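Local coordinates for molybdopterin biosynthesis Mog protein (Mycobacterium tuberculosis, PDB 2G4R) that probably binds molybdopterin and takes part in the biosynthesis of the molybdenum cofactor, at residues G25-G30 and G133-G138; V65-G70 and D137-L142. All blocks are in the same frame, centred on the assembly; numbering follows the deposited sequence.

Contact 1 (G25-G30 and G133-G138); sequences GPIIAG and GGVRDG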
loop_
_atom_site.group_PDB
_atom_site.type_symbol
_atom_site.label_atom_id
_atom_site.label_comp_id
_atom_site.label_asym_id
_atom_site.label_seq_id
_atom_site.Cartn_x
_atom_site.Cartn_y
_atom_site.Cartn_z
ATOM N N GLY A 25 13.564 3.117 2.048
ATOM C CA GLY A 25 13.619 1.723 2.408
ATOM C C GLY A 25 14.811 0.915 1.890
ATOM O O GLY A 25 15.450 0.235 2.660
ATOM N N PRO A 26 15.086 0.967 0.573
ATOM C CA PRO A 26 16.307 0.321 0.049
ATOM C C PRO A 26 17.628 0.808 0.702
ATOM O O PRO A 26 18.508 -0.012 0.955
ATOM C CB PRO A 26 16.272 0.649 -1.443
ATOM C CG PRO A 26 14.784 1.021 -1.739
ATOM C CD PRO A 26 14.258 1.583 -0.485
ATOM N N ILE A 27 17.742 2.097 0.988
ATOM C CA ILE A 27 18.905 2.598 1.690
ATOM C C ILE A 27 19.067 1.887 3.053
ATOM O O ILE A 27 20.153 1.406 3.405
ATOM C CB ILE A 27 18.913 4.146 1.863
ATOM C CG1 ILE A 27 18.912 4.845 0.492
ATOM C CG2 ILE A 27 20.144 4.520 2.717
ATOM C CD1 ILE A 27 18.563 6.296 0.533
ATOM N N ILE A 28 17.967 1.808 3.799
ATOM C CA ILE A 28 17.995 1.180 5.116
ATOM C C ILE A 28 18.313 -0.323 4.984
ATOM O O ILE A 28 19.123 -0.867 5.738
ATOM C CB ILE A 28 16.660 1.408 5.901
ATOM C CG1 ILE A 28 16.372 2.910 6.048
ATOM C CG2 ILE A 28 16.719 0.742 7.310
ATOM C CD1 ILE A 28 14.978 3.195 6.513
ATOM N N ALA A 29 17.705 -0.979 4.000
ATOM C CA ALA A 29 17.939 -2.422 3.780
ATOM C C ALA A 29 19.400 -2.725 3.488
ATOM O O ALA A 29 19.936 -3.704 3.952
ATOM C CB ALA A 29 17.063 -2.914 2.684
ATOM N N GLY A 30 20.053 -1.875 2.726
ATOM C CA GLY A 30 21.449 -2.079 2.370
ATOM C C GLY A 30 22.353 -1.860 3.558
ATOM O O GLY A 30 23.293 -2.618 3.788
ATOM N N GLY A 133 18.906 11.498 2.024
ATOM C CA GLY A 133 20.064 12.042 2.762
ATOM C C GLY A 133 19.945 12.044 4.292
ATOM O O GLY A 133 20.933 11.828 5.003
ATOM N N GLY A 134 18.765 12.386 4.793
ATOM C CA GLY A 134 18.468 12.359 6.241
ATOM C C GLY A 134 18.553 10.969 6.804
ATOM O O GLY A 134 19.097 10.749 7.893
ATOM N N VAL A 135 18.069 10.010 6.017
ATOM C CA VAL A 135 18.199 8.582 6.347
ATOM C C VAL A 135 19.687 8.134 6.422
ATOM O O VAL A 135 20.126 7.556 7.430
ATOM C CB VAL A 135 17.386 7.768 5.345
ATOM C CG1 VAL A 135 17.725 6.310 5.359
ATOM C CG2 VAL A 135 15.854 7.972 5.571
ATOM N N ARG A 136 20.473 8.438 5.395
ATOM C CA ARG A 136 21.883 8.030 5.360
ATOM C C ARG A 136 22.677 8.659 6.501
ATOM O O ARG A 136 23.489 7.993 7.141
ATOM C CB ARG A 136 22.511 8.346 3.968
ATOM C CG ARG A 136 23.311 7.222 3.347
ATOM C CD ARG A 136 23.857 7.569 1.926
ATOM N NE ARG A 136 23.195 6.846 0.832
ATOM C CZ ARG A 136 22.292 7.358 0.006
ATOM N NH1 ARG A 136 21.861 8.616 0.159
ATOM N NH2 ARG A 136 21.786 6.595 -0.961
ATOM N N ASP A 137 22.474 9.946 6.747
ATOM C CA ASP A 137 23.096 10.680 7.877
ATOM C C ASP A 137 22.712 10.079 9.244
ATOM O O ASP A 137 23.553 9.890 10.122
ATOM C CB ASP A 137 22.688 12.164 7.881
ATOM C CG ASP A 137 23.386 13.020 6.790
ATOM O OD1 ASP A 137 24.448 12.617 6.261
ATOM O OD2 ASP A 137 22.840 14.141 6.477
ATOM N N GLY A 138 21.427 9.806 9.430
ATOM C CA GLY A 138 20.960 9.212 10.677
ATOM C C GLY A 138 21.463 7.772 10.877
ATOM O O GLY A 138 21.787 7.387 12.001
#
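Ile27 and Ile28 of helix 24-34 meet Val135 and Arg136 of helix 132-143 where the two helices lie side by side on one face of the central sheet of this alpha/beta fold. The segments run nearly parallel, at 19° between their N-to-C directions. Their axes approach to 9.8 Å; no hydrogen bond joins them, and every close contact is between side chains.

Ile27 comes first and contributes most, its CB directed at the other helix. Its two branches divide the work. CG1 stands beside the backbone N and continues extended, placing CD1 over one face of the Arg136 guanidinium, 3.6 Å from Arg136 NH2 and 3.9 Å from Arg136 CZ. The arginine side chain crosses Ile27 at about a right angle, and its bend at chi3 (-109°) lays a guanidinium face against the isoleucine. CG2, the other branch, lies above the same face near its rim and also meets Val135 CG1 at 4.0 Å. This half of the contact is the more solvent-accessible, since Arg136 is exposed.

One residue on, Ile28 lies in the buried half, where its side chain also packs on Ile67 and Ser69 of strand 65-69. Val135 holds CG1 anti to its backbone N (chi1 165°), and that methyl touches both isoleucines, meeting Ile28 CG1 at 3.7 Å.

Contact 2 (V65-G70 and D137-L142); sequences VIITSG and DGLGVL
Ile67 and Leu139 are the residues whose CA atoms come nearest, 9.3 Å apart, as strand 65-69 runs alongside helix 132-143, roughly antiparallel to it. Side chains bridge that spacing, and no hydrogen bond crosses between the segments.

A single methyl carries the strand's part. Ile67 has its CB directed at the helix, and its CG1 branch is fully extended (chi2 176°), which brings CD1 up to two leucines one helical turn apart. Leu142 CD2 meets Ile67 CD1 at 3.9 Å, the two side chains reaching toward each other tip to tip. Leu139 slants in instead: its CB does not point straight at the strand, but with CG anti to the carbonyl carbon (chi1 -64°) the branch swings toward it, bringing CD2 to 4.0 Å from Ile67 CD1. All three residues are buried, and Trp31 of helix 24-34 also packs against both leucines.

The alternation of the strand sends the neighbours of Ile67 to the other face, where Ile66 and Thr68 pack against helix 49-60. Backbone bonds tie Ile66 to Leu124 and Ile126, and Ile67 to Arg7. An inner strand with helices on both faces is the arrangement of a three-layer alpha/beta/alpha sandwich.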
loop_
_atom_site.group_PDB
_atom_site.type_symbol
_atom_site.label_atom_id
_atom_site.label_comp_id
_atom_site.label_asym_id
_atom_site.label_seq_id
_atom_site.Cartn_x
_atom_site.Cartn_y
_atom_site.Cartn_z
ATOM N N VAL A 65 15.688 -4.756 16.254
ATOM C CA VAL A 65 15.698 -3.372 15.819
ATOM C C VAL A 65 14.615 -3.044 14.814
ATOM O O VAL A 65 14.373 -3.785 13.828
ATOM C CB VAL A 65 17.078 -2.924 15.176
ATOM C CG1 VAL A 65 17.092 -1.422 14.999
ATOM C CG2 VAL A 65 18.279 -3.358 15.998
ATOM N N ILE A 66 13.952 -1.941 15.032
ATOM C CA ILE A 66 13.034 -1.412 14.015
ATOM C C ILE A 66 13.484 -0.030 13.572
ATOM O O ILE A 66 13.656 0.886 14.404
ATOM C CB ILE A 66 11.543 -1.339 14.500
ATOM C CG1 ILE A 66 11.042 -2.671 15.024
ATOM C CG2 ILE A 66 10.651 -0.758 13.407
ATOM C CD1 ILE A 66 9.881 -2.531 15.979
ATOM N N ILE A 67 13.631 0.118 12.258
ATOM C CA ILE A 67 14.006 1.371 11.646
ATOM C C ILE A 67 12.829 1.899 10.852
ATOM O O ILE A 67 12.319 1.234 9.961
ATOM C CB ILE A 67 15.311 1.259 10.853
ATOM C CG1 ILE A 67 16.456 0.888 11.823
ATOM C CG2 ILE A 67 15.650 2.628 10.223
ATOM C CD1 ILE A 67 17.834 0.633 11.169
ATOM N N THR A 68 12.368 3.088 11.226
ATOM C CA THR A 68 11.299 3.756 10.495
ATOM C C THR A 68 11.823 4.956 9.711
ATOM O O THR A 68 12.788 5.653 10.131
ATOM C CB THR A 68 10.094 4.250 11.395
ATOM O OG1 THR A 68 10.453 5.441 12.091
ATOM C CG2 THR A 68 9.599 3.178 12.355
ATOM N N SER A 69 11.154 5.225 8.593
ATOM C CA SER A 69 11.405 6.384 7.794
ATOM C C SER A 69 10.109 7.103 7.358
ATOM O O SER A 69 9.180 6.469 6.816
ATOM C CB SER A 69 12.271 6.029 6.575
ATOM O OG SER A 69 12.443 7.159 5.701
ATOM N N GLY A 70 10.084 8.418 7.649
ATOM C CA GLY A 70 9.043 9.323 7.225
ATOM C C GLY A 70 7.967 9.584 8.288
ATOM O O GLY A 70 7.889 8.886 9.302
ATOM N N ASP A 137 22.474 9.946 6.747
ATOM C CA ASP A 137 23.096 10.680 7.877
ATOM C C ASP A 137 22.712 10.079 9.244
ATOM O O ASP A 137 23.553 9.890 10.122
ATOM C CB ASP A 137 22.688 12.164 7.881
ATOM C CG ASP A 137 23.386 13.020 6.790
ATOM O OD1 ASP A 137 24.448 12.617 6.261
ATOM O OD2 ASP A 137 22.840 14.141 6.477
ATOM N N GLY A 138 21.427 9.806 9.430
ATOM C CA GLY A 138 20.960 9.212 10.677
ATOM C C GLY A 138 21.463 7.772 10.877
ATOM O O GLY A 138 21.787 7.387 12.001
ATOM N N LEU A 139 21.550 6.977 9.803
ATOM C CA LEU A 139 22.139 5.614 9.909
ATOM C C LEU A 139 23.636 5.700 10.278
ATOM O O LEU A 139 24.149 4.866 11.001
ATOM C CB LEU A 139 21.926 4.814 8.626
ATOM C CG LEU A 139 20.490 4.495 8.247
ATOM C CD1 LEU A 139 20.454 3.941 6.828
ATOM C CD2 LEU A 139 19.891 3.561 9.282
ATOM N N GLY A 140 24.299 6.762 9.832
ATOM C CA GLY A 140 25.695 6.999 10.207
ATOM C C GLY A 140 25.847 7.254 11.704
ATOM O O GLY A 140 26.812 6.796 12.359
ATOM N N VAL A 141 24.896 7.970 12.270
ATOM C CA VAL A 141 24.865 8.200 13.698
ATOM C C VAL A 141 24.634 6.887 14.399
ATOM O O VAL A 141 25.366 6.545 15.318
ATOM C CB VAL A 141 23.770 9.194 14.086
ATOM C CG1 VAL A 141 23.536 9.175 15.581
ATOM C CG2 VAL A 141 24.140 10.519 13.636
ATOM N N LEU A 142 23.625 6.129 13.942
ATOM C CA LEU A 142 23.277 4.856 14.548
ATOM C C LEU A 142 24.438 3.871 14.504
ATOM O O LEU A 142 24.608 3.099 15.423
ATOM C CB LEU A 142 22.060 4.207 13.873
ATOM C CG LEU A 142 21.572 2.840 14.386
ATOM C CD1 LEU A 142 21.085 2.928 15.832
ATOM C CD2 LEU A 142 20.427 2.303 13.524
#

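Overall arrangement
Contacts 1 and 2 form one continuous, largely apolar layer, their centres about 7 Å apart, with helix 132-143 serving both: contact 1 takes its earlier turns, contact 2 its later ones, though both partners are touched along its length. Ile28 is the main join, its CG2 3.6 Å from Ile67 CG2 and its CA 4.1 Å from Leu139 CD1. Toward the end of the strand, Val135 CG2 packs 3.5 Å from Ser69 OG. No other chain of the trimer touches the four segments, so this layer is internal to the subunit. Beyond Ser69, Gly70 opens a glycine-rich loop that in this family probably helps form the molybdopterin pocket, which would place the pocket near this edge of the layer.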